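Local atomic coordinates of probable tautomerase HP_0924 (Helicobacter pylori, PDB entry 3M21), a protein that is a probable tautomerase of the MIF clan, a small beta-alpha-beta protein that assembles from six copies. Residues P14-E17 with Q18-Q21; E24-S27 with D28-K32; D46-S50 with N51-L55. One frame throughout, in Å; residues are numbered along the deposited sequence.

Contact 1: residues P14-E17 with Q18-Q21; sequences PTNE and QKQQ
Thr15 and Gln18 form a capping box at the start of helix 16-34, the helix of the beta-alpha-beta unit. Thr15 holds the N-cap position, and its side chain crosses that of Gln18 at a slant. Each residue binds the backbone of the other. Gln18 N gives its hydrogen to Thr15 OG1 at 3.1 Å. In return, Thr15 N donates to Gln18 OE1 at 2.8 Å. This second bond is nearly straight, at 166°, and lies in the carbonyl plane of the amide, on a lone pair. Thr15 OG1 sits between its own N and carbonyl carbon (chi1 61°), which turns it toward the first turn of the helix. Gln18 CG stands beside its backbone N, and the extended chain reaches back to the backbone N-H of Thr15. The aliphatic part of Gln18 passes beside the hydroxyl, with CG 3.3 Å from Thr15 OG1.

Lys19 runs the same way as Asn16, the two side by side. Its stretched chain runs beside the Thr15 carbonyl oxygen, which also accepts from Lys19 N. The amine is gripped by a salt bridge to Glu47 and a hydrogen bond to Asn52 of the third subunit. These partners tie the helix start to strand 42-47 and to a neighbouring chain. Pro14, preceded by a cis peptide bond, and Gln18 pack on Leu34 of the second subunit.

On the exposed side, the Glu17 carboxylate stands almost perpendicular to the Gln21 amide. Gln21 NE2 comes to 3.2 Å from Glu17 CG. A water bridges the other flank: it donates to Asn16 OD1 at 3.1 Å and accepts a weak bond from Lys19 NZ at 3.2 Å.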
loop_
_atom_site.group_PDB
_atom_site.type_symbol
_atom_site.label_atom_id
_atom_site.label_comp_id
_atom_site.label_asym_id
_atom_site.label_seq_id
_atom_site.Cartn_x
_atom_site.Cartn_y
_atom_site.Cartn_z
ATOM N N PRO F 14 -5.826 -16.615 -10.441
ATOM C CA PRO F 14 -6.499 -17.369 -9.383
ATOM C C PRO F 14 -8.016 -17.287 -9.508
ATOM O O PRO F 14 -8.569 -16.231 -9.829
ATOM C CB PRO F 14 -6.001 -16.687 -8.118
ATOM C CG PRO F 14 -5.950 -15.268 -8.540
ATOM C CD PRO F 14 -5.271 -15.360 -9.898
ATOM N N THR F 15 -8.688 -18.399 -9.237
ATOM C CA THR F 15 -10.145 -18.446 -9.318
ATOM C C THR F 15 -10.756 -17.832 -8.070
ATOM O O THR F 15 -10.041 -17.492 -7.133
ATOM C CB THR F 15 -10.633 -19.898 -9.451
ATOM O OG1 THR F 15 -10.225 -20.641 -8.296
ATOM C CG2 THR F 15 -10.026 -20.538 -10.686
ATOM N N ASN F 16 -12.077 -17.684 -8.053
ATOM C CA ASN F 16 -12.734 -17.115 -6.883
ATOM C C ASN F 16 -12.542 -18.069 -5.718
ATOM O O ASN F 16 -12.410 -17.650 -4.574
ATOM C CB ASN F 16 -14.224 -16.898 -7.148
ATOM C CG ASN F 16 -14.475 -15.858 -8.219
ATOM O OD1 ASN F 16 -13.737 -14.866 -8.322
ATOM N ND2 ASN F 16 -15.526 -16.061 -9.014
ATOM N N GLU F 17 -12.526 -19.359 -6.029
ATOM C CA GLU F 17 -12.333 -20.384 -5.017
ATOM C C GLU F 17 -10.943 -20.239 -4.409
ATOM O O GLU F 17 -10.773 -20.295 -3.189
ATOM C CB GLU F 17 -12.477 -21.772 -5.645
ATOM C CG GLU F 17 -12.058 -22.905 -4.737
ATOM C CD GLU F 17 -13.024 -23.126 -3.590
ATOM O OE1 GLU F 17 -13.402 -22.138 -2.921
ATOM O OE2 GLU F 17 -13.404 -24.293 -3.352
ATOM N N GLN F 18 -9.941 -20.044 -5.259
ATOM C CA GLN F 18 -8.584 -19.901 -4.759
ATOM C C GLN F 18 -8.405 -18.593 -4.007
ATOM O O GLN F 18 -7.643 -18.536 -3.050
ATOM C CB GLN F 18 -7.581 -19.996 -5.901
ATOM C CG GLN F 18 -7.573 -21.366 -6.553
ATOM C CD GLN F 18 -6.758 -21.383 -7.815
ATOM O OE1 GLN F 18 -6.909 -20.513 -8.668
ATOM N NE2 GLN F 18 -5.891 -22.379 -7.949
ATOM N N LYS F 19 -9.094 -17.544 -4.448
ATOM C CA LYS F 19 -9.000 -16.265 -3.759
ATOM C C LYS F 19 -9.621 -16.450 -2.382
ATOM O O LYS F 19 -9.136 -15.909 -1.387
ATOM C CB LYS F 19 -9.760 -15.170 -4.506
ATOM C CG LYS F 19 -9.202 -14.818 -5.877
ATOM C CD LYS F 19 -10.115 -13.799 -6.527
ATOM C CE LYS F 19 -9.924 -13.714 -8.016
ATOM N NZ LYS F 19 -10.767 -12.629 -8.586
ATOM N N GLN F 20 -10.699 -17.222 -2.333
ATOM C CA GLN F 20 -11.377 -17.481 -1.073
ATOM C C GLN F 20 -10.432 -18.276 -0.160
ATOM O O GLN F 20 -10.381 -18.033 1.041
ATOM C CB GLN F 20 -12.690 -18.236 -1.338
ATOM C CG GLN F 20 -13.558 -18.479 -0.119
ATOM C CD GLN F 20 -14.902 -19.097 -0.483
ATOM O OE1 GLN F 20 -15.555 -19.728 0.349
ATOM N NE2 GLN F 20 -15.324 -18.908 -1.733
ATOM N N GLN F 21 -9.664 -19.203 -0.734
ATOM C CA GLN F 21 -8.708 -19.991 0.042
ATOM C C GLN F 21 -7.611 -19.089 0.627
ATOM O O GLN F 21 -7.093 -19.357 1.707
ATOM C CB GLN F 21 -8.042 -21.058 -0.833
ATOM C CG GLN F 21 -8.959 -22.163 -1.351
ATOM C CD GLN F 21 -8.323 -22.953 -2.495
ATOM O OE1 GLN F 21 -7.195 -23.434 -2.380
ATOM N NE2 GLN F 21 -9.048 -23.087 -3.601
HETATM O O HOH W 1 -13.628 -12.197 -9.932
#

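Contact 2: residues E24-S27 with D28-K32; sequences EGVS and DLMVK
Val26 and Met30 meet one turn apart on the buried side of helix 16-34, where the helix packs on the sheet of the beta-alpha-beta unit. Val26 CG1 and Met30 CG stand 4.5 Å apart, a light touch between the two chains. Closer packing comes from the carbonyl of Val26, whose O lies 3.4 Å from Met30 CG. The methionine is bent at both chi2 and chi3, and its end leads away from the preceding turn. Both side chains pack on Ile3 of strand 2-7, and Val26 also reaches Ile5. At the subunit interface Val26 and Leu29 pack reciprocally on Leu29 and Val26 of the second subunit.

Ser27 is buried too. Its OG lies beside the backbone N (chi1 -62°) and is hydrogen-bonded to Ile23 O, one turn back. The carbonyl of Ser27 accepts from Val31 N, with Ser27 O and Val31 N 3.1 Å apart. Val31 CG2 lies 3.2 Å from Ser27 O.

The other side is more open and carries charge. Asp28 is exposed, and its carboxylate folds back toward the preceding turn. Asp28 N donates an almost straight bond to Glu24 O at 2.8 Å. Asp28 OD2 is 3.1 Å from Glu24 O as well, but both atoms are acceptors.

Glu24 OE1 and Asp28 OD2 are 5.7 Å apart and probably repel each other mildly. Backbone bonds and apolar burial therefore hold this part of the helix, with little binding between its own side chains.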
loop_
_atom_site.group_PDB
_atom_site.type_symbol
_atom_site.label_atom_id
_atom_site.label_comp_id
_atom_site.label_asym_id
_atom_site.label_seq_id
_atom_site.Cartn_x
_atom_site.Cartn_y
_atom_site.Cartn_z
ATOM N N GLU F 24 -9.195 -17.105 3.610
ATOM C CA GLU F 24 -9.313 -17.957 4.789
ATOM C C GLU F 24 -7.934 -18.350 5.319
ATOM O O GLU F 24 -7.711 -18.373 6.530
ATOM C CB GLU F 24 -10.121 -19.211 4.451
ATOM C CG GLU F 24 -11.532 -18.917 3.967
ATOM C CD GLU F 24 -12.223 -20.155 3.428
ATOM O OE1 GLU F 24 -12.380 -21.125 4.192
ATOM O OE2 GLU F 24 -12.600 -20.156 2.242
ATOM N N GLY F 25 -7.015 -18.656 4.410
ATOM C CA GLY F 25 -5.675 -19.043 4.816
ATOM C C GLY F 25 -4.972 -17.972 5.634
ATOM O O GLY F 25 -4.442 -18.238 6.716
ATOM N N VAL F 26 -4.964 -16.748 5.123
ATOM C CA VAL F 26 -4.320 -15.653 5.836
ATOM C C VAL F 26 -5.035 -15.364 7.150
ATOM O O VAL F 26 -4.395 -15.115 8.166
ATOM C CB VAL F 26 -4.295 -14.360 4.977
ATOM C CG1 VAL F 26 -4.003 -13.153 5.854
ATOM C CG2 VAL F 26 -3.241 -14.484 3.896
ATOM N N SER F 27 -6.363 -15.395 7.126
ATOM C CA SER F 27 -7.140 -15.131 8.327
ATOM C C SER F 27 -6.820 -16.164 9.408
ATOM O O SER F 27 -6.560 -15.799 10.554
ATOM C CB SER F 27 -8.635 -15.141 8.008
ATOM O OG SER F 27 -8.954 -14.119 7.070
ATOM N N ASP F 28 -6.823 -17.448 9.054
ATOM C CA ASP F 28 -6.510 -18.475 10.045
ATOM C C ASP F 28 -5.102 -18.265 10.594
ATOM O O ASP F 28 -4.874 -18.411 11.795
ATOM C CB ASP F 28 -6.622 -19.881 9.440
ATOM C CG ASP F 28 -8.039 -20.231 9.026
ATOM O OD1 ASP F 28 -8.991 -19.743 9.672
ATOM O OD2 ASP F 28 -8.207 -21.005 8.062
ATOM N N LEU F 29 -4.163 -17.922 9.714
ATOM C CA LEU F 29 -2.780 -17.690 10.124
ATOM C C LEU F 29 -2.702 -16.631 11.226
ATOM O O LEU F 29 -1.985 -16.801 12.209
ATOM C CB LEU F 29 -1.930 -17.240 8.931
ATOM C CG LEU F 29 -0.459 -16.926 9.245
ATOM C CD1 LEU F 29 0.257 -18.223 9.610
ATOM C CD2 LEU F 29 0.231 -16.278 8.037
ATOM N N MET F 30 -3.439 -15.537 11.056
ATOM C CA MET F 30 -3.436 -14.465 12.049
ATOM C C MET F 30 -4.053 -14.920 13.374
ATOM O O MET F 30 -3.578 -14.544 14.451
ATOM C CB MET F 30 -4.210 -13.247 11.542
ATOM C CG MET F 30 -3.636 -12.598 10.295
ATOM S SD MET F 30 -1.915 -12.134 10.487
ATOM C CE MET F 30 -2.062 -10.771 11.644
ATOM N N VAL F 31 -5.117 -15.712 13.293
ATOM C CA VAL F 31 -5.781 -16.211 14.493
ATOM C C VAL F 31 -4.877 -17.203 15.223
ATOM O O VAL F 31 -4.783 -17.189 16.446
ATOM C CB VAL F 31 -7.114 -16.912 14.147
ATOM C CG1 VAL F 31 -7.787 -17.424 15.420
ATOM C CG2 VAL F 31 -8.026 -15.950 13.418
ATOM N N LYS F 32 -4.202 -18.049 14.457
ATOM C CA LYS F 32 -3.313 -19.057 15.012
ATOM C C LYS F 32 -2.067 -18.494 15.679
ATOM O O LYS F 32 -1.663 -18.957 16.741
ATOM C CB LYS F 32 -2.889 -20.032 13.914
ATOM C CG LYS F 32 -1.796 -21.009 14.331
ATOM C CD LYS F 32 -1.251 -21.778 13.136
ATOM C CE LYS F 32 -0.050 -22.622 13.520
ATOM N NZ LYS F 32 0.592 -23.270 12.340
#

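Contact 3: residues D46-S50 with N51-L55; sequences DEVDS and NNYGL
The Asp49 carboxylate and the Asn51 amide lie side by side and point the same way, their planes only 21° apart. The carboxylate meets the amide through one oxygen. Asn51 ND2 donates to Asp49 OD1 at 2.9 Å, nearly in line with the C-O bond of the acid. Asn51 N reaches Asp49 OD1 at 2.9 Å, on its anti side and 30° out of the carboxylate plane. Two donors of one residue thus grip a single oxygen and limit the rotation of the carboxylate. Asp49 CG lies opposite the backbone N (chi1 -171°), which swings the acid forward over the turn. The Asn52 amide is turned more steeply against the carboxylate. Asn52 OD1 is 3.5 Å from Asp49 CB.

The Tyr53 ring is approached at its edge, near the ring plane, by Val48 CB, which is 4.2 Å from Tyr53 CD1. The two side chains cross at about a right angle. Val48 CG1 also touches Asn52 CB at 3.6 Å.

Between these groups the backbone makes a type I beta turn, with Ser50 and Asn51 at its corners, on the way from strand 42-47 to strand 53-55. Asn52 N donates to Asp49 O at 2.8 Å and closes the turn. The bond from Asn51 N to the Asp49 side chain adds an Asx turn at the same place. Tyr53, Gly54 and Leu55 then pair antiparallel with a strand of the fourth subunit, extending the sheet across the interface.

Asn52 uses both ends of its amide on that same subunit. OD1 accepts from Lys19 there, and ND2 donates to Glu47 and to the carbonyl of Ile45 of that chain.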
loop_
_atom_site.group_PDB
_atom_site.type_symbol
_atom_site.label_atom_id
_atom_site.label_comp_id
_atom_site.label_asym_id
_atom_site.label_seq_id
_atom_site.Cartn_x
_atom_site.Cartn_y
_atom_site.Cartn_z
ATOM N N ASP F 46 -4.930 -8.163 -4.778
ATOM C CA ASP F 46 -4.828 -7.349 -5.983
ATOM C C ASP F 46 -4.218 -8.213 -7.066
ATOM O O ASP F 46 -3.255 -8.935 -6.818
ATOM C CB ASP F 46 -3.934 -6.141 -5.731
ATOM C CG ASP F 46 -4.485 -5.230 -4.659
ATOM O OD1 ASP F 46 -5.701 -4.918 -4.701
ATOM O OD2 ASP F 46 -3.699 -4.811 -3.790
ATOM N N GLU F 47 -4.782 -8.135 -8.264
ATOM C CA GLU F 47 -4.286 -8.901 -9.388
ATOM C C GLU F 47 -3.560 -7.938 -10.313
ATOM O O GLU F 47 -4.168 -7.045 -10.910
ATOM C CB GLU F 47 -5.445 -9.600 -10.098
ATOM C CG GLU F 47 -6.028 -10.740 -9.274
ATOM C CD GLU F 47 -7.331 -11.287 -9.836
ATOM O OE1 GLU F 47 -8.394 -10.997 -9.263
ATOM O OE2 GLU F 47 -7.289 -11.998 -10.854
ATOM N N VAL F 48 -2.246 -8.124 -10.406
ATOM C CA VAL F 48 -1.378 -7.271 -11.210
ATOM C C VAL F 48 -1.033 -7.868 -12.564
ATOM O O VAL F 48 -0.647 -9.035 -12.657
ATOM C CB VAL F 48 -0.063 -7.002 -10.455
ATOM C CG1 VAL F 48 0.768 -5.982 -11.202
ATOM C CG2 VAL F 48 -0.373 -6.531 -9.043
ATOM N N ASP F 49 -1.168 -7.059 -13.610
ATOM C CA ASP F 49 -0.846 -7.506 -14.962
ATOM C C ASP F 49 0.628 -7.887 -15.002
ATOM O O ASP F 49 1.465 -7.218 -14.395
ATOM C CB ASP F 49 -1.118 -6.385 -15.963
ATOM C CG ASP F 49 -1.006 -6.847 -17.400
ATOM O OD1 ASP F 49 0.103 -6.779 -17.971
ATOM O OD2 ASP F 49 -2.034 -7.294 -17.951
ATOM N N SER F 50 0.939 -8.964 -15.718
ATOM C CA SER F 50 2.314 -9.442 -15.821
ATOM C C SER F 50 3.298 -8.401 -16.351
ATOM O O SER F 50 4.509 -8.559 -16.194
ATOM C CB SER F 50 2.371 -10.696 -16.696
ATOM O OG SER F 50 2.061 -10.384 -18.039
ATOM N N ASN F 51 2.781 -7.340 -16.969
ATOM C CA ASN F 51 3.614 -6.255 -17.509
ATOM C C ASN F 51 3.799 -5.114 -16.503
ATOM O O ASN F 51 4.591 -4.197 -16.724
ATOM C CB ASN F 51 2.964 -5.682 -18.778
ATOM C CG ASN F 51 2.983 -6.664 -19.948
ATOM O OD1 ASN F 51 4.030 -6.925 -20.539
ATOM N ND2 ASN F 51 1.828 -7.214 -20.274
ATOM N N ASN F 52 3.053 -5.176 -15.406
ATOM C CA ASN F 52 3.078 -4.148 -14.372
ATOM C C ASN F 52 3.838 -4.565 -13.117
ATOM O O ASN F 52 3.997 -3.779 -12.178
ATOM C CB ASN F 52 1.645 -3.804 -13.991
ATOM C CG ASN F 52 0.892 -3.105 -15.115
ATOM O OD1 ASN F 52 0.906 -3.541 -16.273
ATOM N ND2 ASN F 52 0.217 -2.016 -14.769
ATOM N N TYR F 53 4.294 -5.807 -13.107
ATOM C CA TYR F 53 5.007 -6.355 -11.958
ATOM C C TYR F 53 6.436 -6.682 -12.369
ATOM O O TYR F 53 6.664 -7.326 -13.394
ATOM C CB TYR F 53 4.277 -7.613 -11.491
ATOM C CG TYR F 53 4.652 -8.123 -10.119
ATOM C CD1 TYR F 53 3.674 -8.302 -9.136
ATOM C CD2 TYR F 53 5.971 -8.494 -9.814
ATOM C CE1 TYR F 53 3.993 -8.843 -7.891
ATOM C CE2 TYR F 53 6.294 -9.036 -8.562
ATOM C CZ TYR F 53 5.295 -9.204 -7.613
ATOM O OH TYR F 53 5.593 -9.723 -6.374
ATOM N N GLY F 54 7.396 -6.224 -11.574
ATOM C CA GLY F 54 8.786 -6.504 -11.883
ATOM C C GLY F 54 9.507 -7.146 -10.710
ATOM O O GLY F 54 9.136 -6.925 -9.557
ATOM N N LEU F 55 10.520 -7.954 -11.020
ATOM C CA LEU F 55 11.345 -8.625 -10.026
ATOM C C LEU F 55 12.730 -8.740 -10.653
ATOM O O LEU F 55 12.862 -9.248 -11.762
ATOM C CB LEU F 55 10.817 -10.026 -9.717
ATOM C CG LEU F 55 11.755 -10.840 -8.811
ATOM C CD1 LEU F 55 11.760 -10.198 -7.422
ATOM C CD2 LEU F 55 11.308 -12.299 -8.722
#

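How the contacts relate
Contacts 1 and 2 lie in series on helix 16-34, their centres about 15 Å apart. Contact 3 is the turn after strand 42-47. All three are partly buried, but their chemistry differs. Contact 1 is polar and caps the helix start. Contact 2, farther along, puts apolar chains against the sheet and charged ones outward. Contact 3 pairs a polar turn with a small buried apolar side. Contacts 1 and 3 touch directly, through a salt bridge between helix and strand. Contacts 2 and 3 lie on opposite sides of the chain's centre, their nearest atoms about 11 Å apart. All three contacts touch the second subunit.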